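Side-chain contacts in intradiol ring-cleavage dioxygenase (Streptomyces sp. SirexAA-E, PDB 4ILV), which probably uses an iron(III) centre to cleave the aromatic ring of catechol-type compounds between the two hydroxyl-bearing carbons, consuming dioxygen: residues V82-W87 with G112-R117; I131-Q136 with F180-D185; Y95-T98 with F102-H105. All blocks are in the same frame, centred on the assembly; numbering follows the deposited sequence. Where two conformers were deposited one is given.

Contact 1. Residues V82-W87 with G112-R117; sequences VLLDFW and GSFTLR
A methyl group of Leu116 lies over one face of the Phe86 ring. This is a CH-pi contact, with CD2 of Leu116 4.0 Å from the centroid of the Phe86 ring and 18° off its normal, displaced toward the rim where CG and CD1 sit. Leu116 CD1 reaches past the rim to Phe86 CD2, so both branches touch the same ring. Leu116 has CG opposite its backbone N (chi1 180°), which carries the forked end across the gap between the strands.

The strands 83-87 and 113-119 belong to the two facing sheets of a beta sandwich, as expected for an intradiol dioxygenase domain. Their short axes run nearly parallel, 16° apart, at a closest approach of 9.6 Å. That spacing is bridged by side chains alone, and the alternation of the strands turns Leu84, Phe86, Phe114 and Leu116 inward.

The remaining contacts are plain apolar ones. Leu84 CD1 presses on Phe114 CB at 3.5 Å and also meets CG at the root of the ring. Farther out, Phe86 CZ approaches Phe114 CE1 at 4.0 Å, the two side chains crossing at about a right angle. The flat face of Phe86 suits a methyl of the forked Leu116, and the long Leu84 and Phe114 bridge backbones whose CA atoms are 8.2 Å apart; Phe114 also meets Phe182 edge-to-face.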
loop_
_atom_site.group_PDB
_atom_site.type_symbol
_atom_site.label_atom_id
_atom_site.label_comp_id
_atom_site.label_asym_id
_atom_site.label_seq_id
_atom_site.Cartn_x
_atom_site.Cartn_y
_atom_site.Cartn_z
ATOM N N VAL A 82 13.269 1.256 6.250
ATOM C CA VAL A 82 12.047 2.049 6.225
ATOM C C VAL A 82 10.878 1.194 6.672
ATOM O O VAL A 82 10.706 0.086 6.175
ATOM C CB VAL A 82 11.755 2.600 4.830
ATOM C CG1 VAL A 82 10.421 3.364 4.822
ATOM C CG2 VAL A 82 12.919 3.484 4.358
ATOM N N LEU A 83 10.081 1.713 7.605
ATOM C CA LEU A 83 8.848 1.051 8.041
ATOM C C LEU A 83 7.707 1.305 7.044
ATOM O O LEU A 83 7.388 2.451 6.732
ATOM C CB LEU A 83 8.473 1.540 9.445
ATOM C CG LEU A 83 7.202 1.080 10.182
ATOM C CD1 LEU A 83 5.924 1.784 9.733
ATOM C CD2 LEU A 83 7.051 -0.431 10.109
ATOM N N LEU A 84 7.116 0.229 6.525
ATOM C CA LEU A 84 5.919 0.316 5.696
ATOM C C LEU A 84 4.766 -0.448 6.361
ATOM O O LEU A 84 4.858 -1.647 6.565
ATOM C CB LEU A 84 6.185 -0.262 4.310
ATOM C CG LEU A 84 7.238 0.506 3.501
ATOM C CD1 LEU A 84 7.637 -0.301 2.289
ATOM C CD2 LEU A 84 6.659 1.848 3.076
ATOM N N ASP A 85 3.697 0.258 6.689
ATOM C CA ASP A 85 2.580 -0.304 7.436
ATOM C C ASP A 85 1.349 -0.223 6.547
ATOM O O ASP A 85 0.823 0.861 6.313
ATOM C CB ASP A 85 2.394 0.505 8.724
ATOM C CG ASP A 85 1.351 -0.101 9.683
ATOM O OD1 ASP A 85 0.957 -1.275 9.503
ATOM O OD2 ASP A 85 0.942 0.607 10.634
ATOM N N PHE A 86 0.905 -1.372 6.041
ATOM C CA PHE A 86 -0.199 -1.423 5.084
ATOM C C PHE A 86 -1.514 -1.812 5.762
ATOM O O PHE A 86 -1.528 -2.622 6.688
ATOM C CB PHE A 86 0.097 -2.460 3.997
ATOM C CG PHE A 86 1.214 -2.081 3.045
ATOM C CD1 PHE A 86 0.952 -1.289 1.943
ATOM C CD2 PHE A 86 2.498 -2.566 3.224
ATOM C CE1 PHE A 86 1.950 -0.972 1.043
ATOM C CE2 PHE A 86 3.513 -2.256 2.327
ATOM C CZ PHE A 86 3.242 -1.458 1.240
ATOM N N TRP A 87 -2.618 -1.227 5.315
ATOM C CA TRP A 87 -3.933 -1.763 5.661
ATOM C C TRP A 87 -4.916 -1.524 4.507
ATOM O O TRP A 87 -4.678 -0.657 3.659
ATOM C CB TRP A 87 -4.442 -1.222 7.013
ATOM C CG TRP A 87 -4.858 0.215 7.015
ATOM C CD1 TRP A 87 -6.144 0.696 7.023
ATOM C CD2 TRP A 87 -4.001 1.363 7.035
ATOM N NE1 TRP A 87 -6.134 2.067 7.032
ATOM C CE2 TRP A 87 -4.835 2.504 7.044
ATOM C CE3 TRP A 87 -2.613 1.538 7.024
ATOM C CZ2 TRP A 87 -4.325 3.804 7.044
ATOM C CZ3 TRP A 87 -2.106 2.835 7.025
ATOM C CH2 TRP A 87 -2.962 3.949 7.036
ATOM N N GLY A 112 16.528 -1.797 -0.245
ATOM C CA GLY A 112 15.453 -0.816 -0.208
ATOM C C GLY A 112 14.127 -1.314 -0.762
ATOM O O GLY A 112 13.198 -0.533 -0.994
ATOM N N SER A 113 14.018 -2.623 -0.964
ATOM C CA SER A 113 12.820 -3.180 -1.588
ATOM C C SER A 113 11.732 -3.506 -0.584
ATOM O O SER A 113 12.017 -3.675 0.594
ATOM C CB SER A 113 13.153 -4.454 -2.367
ATOM O OG SER A 113 13.572 -5.473 -1.481
ATOM N N PHE A 114 10.491 -3.599 -1.063
ATOM C CA PHE A 114 9.395 -4.171 -0.264
ATOM C C PHE A 114 8.543 -5.097 -1.127
ATOM O O PHE A 114 8.585 -5.006 -2.359
ATOM C CB PHE A 114 8.492 -3.076 0.301
ATOM C CG PHE A 114 7.647 -2.399 -0.747
ATOM C CD1 PHE A 114 6.331 -2.801 -0.970
ATOM C CD2 PHE A 114 8.166 -1.357 -1.506
ATOM C CE1 PHE A 114 5.554 -2.193 -1.950
ATOM C CE2 PHE A 114 7.391 -0.731 -2.489
ATOM C CZ PHE A 114 6.080 -1.146 -2.704
ATOM N N THR A 115 7.781 -5.974 -0.468
ATOM C CA THR A 115 6.797 -6.816 -1.131
ATOM C C THR A 115 5.583 -6.998 -0.244
ATOM O O THR A 115 5.715 -7.182 0.965
ATOM C CB THR A 115 7.336 -8.218 -1.430
ATOM O OG1 THR A 115 8.701 -8.132 -1.842
ATOM C CG2 THR A 115 6.522 -8.848 -2.528
ATOM N N LEU A 116 4.405 -6.967 -0.855
ATOM C CA LEU A 116 3.158 -7.170 -0.117
ATOM C C LEU A 116 2.305 -8.170 -0.860
ATOM O O LEU A 116 1.885 -7.908 -1.985
ATOM C CB LEU A 116 2.381 -5.870 0.001
ATOM C CG LEU A 116 1.053 -6.011 0.765
ATOM C CD1 LEU A 116 1.312 -6.222 2.236
ATOM C CD2 LEU A 116 0.211 -4.782 0.554
ATOM N N ARG A 117 2.072 -9.329 -0.251
ATOM C CA ARG A 117 1.184 -10.314 -0.859
ATOM C C ARG A 117 -0.205 -10.174 -0.256
ATOM O O ARG A 117 -0.370 -10.305 0.960
ATOM C CB ARG A 117 1.690 -11.731 -0.640
ATOM C CG ARG A 117 0.826 -12.758 -1.363
ATOM C CD ARG A 117 1.132 -14.172 -0.907
ATOM N NE ARG A 117 0.153 -15.132 -1.417
ATOM C CZ ARG A 117 -0.000 -16.358 -0.926
ATOM N NH1 ARG A 117 0.757 -16.761 0.088
ATOM N NH2 ARG A 117 -0.915 -17.178 -1.439
#

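Contact 2. Residues I131-Q136 with F180-D185; sequences IHVKAQ and FDFVLD. With FE (Fe (III) ion), chain C.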
loop_
_atom_site.group_PDB
_atom_site.type_symbol
_atom_site.label_atom_id
_atom_site.label_comp_id
_atom_site.label_asym_id
_atom_site.label_seq_id
_atom_site.Cartn_x
_atom_site.Cartn_y
_atom_site.Cartn_z
ATOM N N ILE A 131 -5.227 0.902 -1.455
ATOM C CA ILE A 131 -4.553 0.282 -0.324
ATOM C C ILE A 131 -3.917 1.392 0.508
ATOM O O ILE A 131 -3.244 2.268 -0.041
ATOM C CB ILE A 131 -3.446 -0.670 -0.812
ATOM C CG1 ILE A 131 -4.063 -1.895 -1.484
ATOM C CG2 ILE A 131 -2.556 -1.100 0.347
ATOM C CD1 ILE A 131 -3.011 -2.798 -2.153
ATOM N N HIS A 132 -4.119 1.370 1.825
ATOM C CA HIS A 132 -3.529 2.400 2.669
ATOM C C HIS A 132 -2.100 2.044 3.067
ATOM O O HIS A 132 -1.784 0.878 3.255
ATOM C CB HIS A 132 -4.339 2.584 3.944
ATOM C CG HIS A 132 -5.702 3.163 3.733
ATOM N ND1 HIS A 132 -5.938 4.520 3.725
ATOM C CD2 HIS A 132 -6.910 2.567 3.564
ATOM C CE1 HIS A 132 -7.230 4.738 3.539
ATOM N NE2 HIS A 132 -7.837 3.571 3.426
ATOM N N VAL A 133 -1.247 3.050 3.224
ATOM C CA VAL A 133 0.117 2.808 3.679
ATOM C C VAL A 133 0.686 3.987 4.475
ATOM O O VAL A 133 0.491 5.163 4.124
ATOM C CB VAL A 133 1.060 2.428 2.496
ATOM C CG1 VAL A 133 1.151 3.574 1.466
ATOM C CG2 VAL A 133 2.467 2.042 3.004
ATOM N N LYS A 134 1.371 3.667 5.568
ATOM C CA LYS A 134 2.190 4.647 6.278
ATOM C C LYS A 134 3.659 4.266 6.107
ATOM O O LYS A 134 4.023 3.120 6.350
ATOM C CB LYS A 134 1.843 4.678 7.766
ATOM C CG LYS A 134 0.532 5.364 8.072
ATOM C CD LYS A 134 0.172 5.208 9.528
ATOM C CE LYS A 134 -1.143 5.890 9.831
ATOM N NZ LYS A 134 -0.960 7.364 9.935
ATOM N N ALA A 135 4.490 5.227 5.697
ATOM C CA ALA A 135 5.918 5.000 5.501
ATOM C C ALA A 135 6.727 5.863 6.456
ATOM O O ALA A 135 6.472 7.061 6.588
ATOM C CB ALA A 135 6.326 5.320 4.042
ATOM N N GLN A 136 7.706 5.263 7.126
ATOM C CA GLN A 136 8.544 6.032 8.027
ATOM C C GLN A 136 9.995 5.601 7.938
ATOM O O GLN A 136 10.338 4.475 8.297
ATOM C CB GLN A 136 8.053 5.912 9.473
ATOM C CG GLN A 136 8.776 6.841 10.446
ATOM C CD GLN A 136 8.279 6.709 11.872
ATOM O OE1 GLN A 136 7.792 5.653 12.278
ATOM N NE2 GLN A 136 8.394 7.788 12.643
ATOM N N PHE A 180 5.085 -0.187 -7.564
ATOM C CA PHE A 180 5.065 1.184 -7.067
ATOM C C PHE A 180 6.337 1.486 -6.297
ATOM O O PHE A 180 6.756 0.695 -5.456
ATOM C CB PHE A 180 3.843 1.444 -6.167
ATOM C CG PHE A 180 3.701 2.895 -5.748
ATOM C CD1 PHE A 180 3.041 3.807 -6.565
ATOM C CD2 PHE A 180 4.243 3.344 -4.546
ATOM C CE1 PHE A 180 2.922 5.142 -6.188
ATOM C CE2 PHE A 180 4.121 4.677 -4.154
ATOM C CZ PHE A 180 3.467 5.578 -4.975
ATOM N N ASP A 181 6.957 2.626 -6.596
ATOM C CA ASP A 181 8.117 3.083 -5.850
ATOM C C ASP A 181 7.792 4.310 -4.999
ATOM O O ASP A 181 7.162 5.257 -5.477
ATOM C CB ASP A 181 9.278 3.416 -6.813
ATOM C CG ASP A 181 9.891 2.171 -7.450
ATOM O OD1 ASP A 181 9.676 1.044 -6.934
ATOM O OD2 ASP A 181 10.591 2.310 -8.479
ATOM N N PHE A 182 8.256 4.310 -3.752
ATOM C CA PHE A 182 8.104 5.476 -2.888
ATOM C C PHE A 182 9.344 6.357 -3.018
ATOM O O PHE A 182 10.460 5.854 -3.179
ATOM C CB PHE A 182 7.965 5.076 -1.418
ATOM C CG PHE A 182 6.740 4.246 -1.113
ATOM C CD1 PHE A 182 6.718 2.887 -1.378
ATOM C CD2 PHE A 182 5.626 4.827 -0.525
ATOM C CE1 PHE A 182 5.591 2.121 -1.074
ATOM C CE2 PHE A 182 4.494 4.062 -0.219
ATOM C CZ PHE A 182 4.480 2.716 -0.499
ATOM N N VAL A 183 9.142 7.668 -2.945
ATOM C CA VAL A 183 10.251 8.606 -2.802
ATOM C C VAL A 183 9.951 9.456 -1.570
ATOM O O VAL A 183 8.950 10.169 -1.535
ATOM C CB VAL A 183 10.395 9.488 -4.037
ATOM C CG1 VAL A 183 11.530 10.501 -3.841
ATOM C CG2 VAL A 183 10.676 8.629 -5.245
ATOM N N LEU A 184 10.785 9.326 -0.544
ATOM C CA LEU A 184 10.603 10.053 0.699
ATOM C C LEU A 184 11.581 11.219 0.796
ATOM O O LEU A 184 12.699 11.149 0.282
ATOM C CB LEU A 184 10.839 9.129 1.890
ATOM C CG LEU A 184 10.027 7.841 1.930
ATOM C CD1 LEU A 184 10.383 7.052 3.184
ATOM C CD2 LEU A 184 8.550 8.153 1.875
ATOM N N ASP A 185 11.161 12.267 1.494
ATOM C CA ASP A 185 11.977 13.459 1.690
ATOM C C ASP A 185 13.085 13.201 2.723
ATOM O O ASP A 185 13.014 13.659 3.866
ATOM C CB ASP A 185 11.086 14.629 2.113
ATOM C CG ASP A 185 11.802 15.959 2.061
ATOM O OD1 ASP A 185 11.380 16.886 2.789
ATOM O OD2 ASP A 185 12.777 16.078 1.284
HETATM FE FE FE C . -10.007 3.156 2.954
#
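The Phe182 ring receives Val133 at its edge and Phe180 on one face. Val133 CG1 comes up near the plane of the ring, 3.8 Å from Phe182 CE2, while CG2 of the same valine stands off the plane near CZ, on the side away from Phe180. Val133 and Phe182 meet from opposite directions. Over the centre of one Phe182 face lies Phe180 CE2, 3.8 Å above the plane, while Phe182 CD2 lies in the plane of the Phe180 ring, at its edge.

Val133 has CG1 between its backbone N and carbonyl carbon (chi1 62°) and CG2 opposite the N, which spreads both methyls toward the aromatic ring. A beta-branched residue fits here, since it fills width close to the strand without needing length. Farther along, Ala135 CB meets Leu184 CD2 at 4.2 Å; the small alanine leaves the longer leucine to span most of the distance.

His132 turns to the other side of its strand, where NE2 binds the iron(III) ion at 2.3 Å. Tyr95, Tyr124 and His130 are the other protein ligands, and Trp87 stacks on the His132 ring. The sandwich core and the metal site thus share one strand. Strand 130-136 lies between strands 83-87 and 143-148 in its antiparallel sheet, while strand 175-183 faces it from the other sheet, beside strand 64-72.

Contact 3. Residues Y95-T98 with F102-H105; sequences YDMT and FRGH. With FE (Fe (III) ion), chain C.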
loop_
_atom_site.group_PDB
_atom_site.type_symbol
_atom_site.label_atom_id
_atom_site.label_comp_id
_atom_site.label_asym_id
_atom_site.label_seq_id
_atom_site.Cartn_x
_atom_site.Cartn_y
_atom_site.Cartn_z
ATOM N N TYR A 95 -13.266 -3.467 6.277
ATOM C CA TYR A 95 -12.043 -3.392 7.080
ATOM C C TYR A 95 -12.272 -4.151 8.384
ATOM O O TYR A 95 -13.386 -4.175 8.912
ATOM C CB TYR A 95 -11.664 -1.940 7.415
ATOM C CG TYR A 95 -11.168 -1.122 6.239
ATOM C CD1 TYR A 95 -9.796 -0.969 6.001
ATOM C CD2 TYR A 95 -12.058 -0.499 5.372
ATOM C CE1 TYR A 95 -9.331 -0.221 4.921
ATOM C CE2 TYR A 95 -11.598 0.265 4.288
ATOM C CZ TYR A 95 -10.233 0.390 4.064
ATOM O OH TYR A 95 -9.759 1.132 2.994
ATOM N N ASP A 96 -11.214 -4.743 8.924
ATOM C CA ASP A 96 -11.334 -5.472 10.186
ATOM C C ASP A 96 -11.063 -4.532 11.352
ATOM O O ASP A 96 -9.928 -4.112 11.553
ATOM C CB ASP A 96 -10.369 -6.667 10.198
ATOM C CG ASP A 96 -10.512 -7.541 11.445
ATOM O OD1 ASP A 96 -11.445 -7.341 12.251
ATOM O OD2 ASP A 96 -9.677 -8.451 11.608
ATOM N N MET A 97 -12.109 -4.182 12.101
ATOM C CA MET A 97 -11.959 -3.281 13.248
ATOM C C MET A 97 -11.780 -4.012 14.579
ATOM O O MET A 97 -11.357 -3.421 15.571
ATOM C CB MET A 97 -13.150 -2.318 13.355
ATOM C CG MET A 97 -13.286 -1.342 12.189
ATOM S SD MET A 97 -11.735 -0.595 11.623
ATOM C CE MET A 97 -11.164 0.281 13.078
ATOM N N THR A 98 -12.116 -5.294 14.605
ATOM C CA THR A 98 -12.022 -6.055 15.843
ATOM C C THR A 98 -10.651 -6.727 15.907
ATOM O O THR A 98 -10.038 -6.791 16.976
ATOM C CB THR A 98 -13.183 -7.066 15.995
ATOM O OG1 THR A 98 -12.972 -8.200 15.152
ATOM C CG2 THR A 98 -14.490 -6.405 15.607
ATOM N N PHE A 102 -5.849 -8.182 7.157
ATOM C CA PHE A 102 -5.484 -7.197 6.144
ATOM C C PHE A 102 -4.803 -5.970 6.698
ATOM O O PHE A 102 -4.918 -4.870 6.150
ATOM C CB PHE A 102 -6.679 -6.844 5.258
ATOM C CG PHE A 102 -7.052 -7.952 4.343
ATOM C CD1 PHE A 102 -6.296 -8.195 3.205
ATOM C CD2 PHE A 102 -8.110 -8.793 4.639
ATOM C CE1 PHE A 102 -6.609 -9.232 2.361
ATOM C CE2 PHE A 102 -8.434 -9.847 3.795
ATOM C CZ PHE A 102 -7.682 -10.068 2.655
ATOM N N ARG A 103 -4.075 -6.190 7.787
ATOM C CA ARG A 103 -3.198 -5.191 8.372
ATOM C C ARG A 103 -1.852 -5.875 8.613
ATOM O O ARG A 103 -1.794 -6.978 9.160
ATOM C CB ARG A 103 -3.777 -4.666 9.690
ATOM C CG ARG A 103 -5.239 -4.223 9.583
ATOM C CD ARG A 103 -5.757 -3.644 10.885
ATOM N NE ARG A 103 -7.151 -3.225 10.782
ATOM C CZ ARG A 103 -7.544 -2.036 10.329
ATOM N NH1 ARG A 103 -8.842 -1.741 10.281
ATOM N NH2 ARG A 103 -6.643 -1.142 9.913
ATOM N N GLY A 104 -0.770 -5.240 8.192
ATOM C CA GLY A 104 0.553 -5.795 8.424
ATOM C C GLY A 104 1.655 -4.828 8.016
ATOM O O GLY A 104 1.496 -4.089 7.052
ATOM N N HIS A 105 2.771 -4.835 8.744
ATOM C CA HIS A 105 3.881 -3.939 8.428
ATOM C C HIS A 105 5.177 -4.693 8.171
ATOM O O HIS A 105 5.313 -5.874 8.531
ATOM C CB HIS A 105 4.094 -2.908 9.542
ATOM C CG HIS A 105 4.639 -3.486 10.815
ATOM N ND1 HIS A 105 3.836 -3.828 11.885
ATOM C CD2 HIS A 105 5.909 -3.758 11.197
ATOM C CE1 HIS A 105 4.590 -4.304 12.862
ATOM N NE2 HIS A 105 5.851 -4.271 12.467
HETATM FE FE FE C . -10.007 3.156 2.954
#
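Arg103 grips a single backbone oxygen, Asp96 O, with two nitrogens side-on, rather than the carboxylate of the same residue, whose OD2 stays 5.9 Å from Arg103 NE. NH1 of Arg103 donates to Asp96 O at 2.9 Å and NE of Arg103 donates to the same oxygen at 3.0 Å. The oxygen lies almost within the guanidinium plane for both bonds. NE arrives in the carbonyl plane, whereas NH1 sits above it, 56° out.

The arginine is straight from CG to NE (chi2 -177°, chi3 180°), which gives it the length to reach from the strand to the loop. Its NH2 bonds to Tyr44 O, so the planar group ties together two loop backbones. A methionine in its place, with no N-H to offer, removes the donors to Asp96 O and Tyr44 O, and the loop carrying Tyr95 would probably be freer to shift. Met97 bends back so that its SD lies 3.4 Å from Arg103 NH1, and Tyr95 CB approaches the same nitrogen.

The Asp96 carboxylate serves the loop itself: OD1 accepts from Gly99 N and, weakly, from Thr98 N, while OD2 accepts from Ala101 N. An aspartate suits this turn, its short side chain reaching nearby amides.

Tyr95, at the start of the same loop segment, binds the iron(III) ion through OH at 2.0 Å. With Tyr124, His130 and His132 it forms the two-tyrosine, two-histidine iron site characteristic of intradiol dioxygenases.

In the fold
Contacts 1 and 2 are neighbouring pieces of one sandwich core, their centres about 8 Å apart; strands 83-87 and 130-136 lie side by side in one sheet, and each faces a strand of the other. Contact 3 lies toward the iron side, its centre about 15 Å from that of contact 1 and 18 Å from that of contact 2. Strand 103-107 flanks 83-87 in the same sheet as 130-136. Along the chain, both segments of contact 3 fall between those of contact 1, and contact 2 follows. Contacts 2 and 3 each bring a ligand to the iron, so the iron takes a histidine from a core strand and a tyrosine from the loop that precedes strand 103-107.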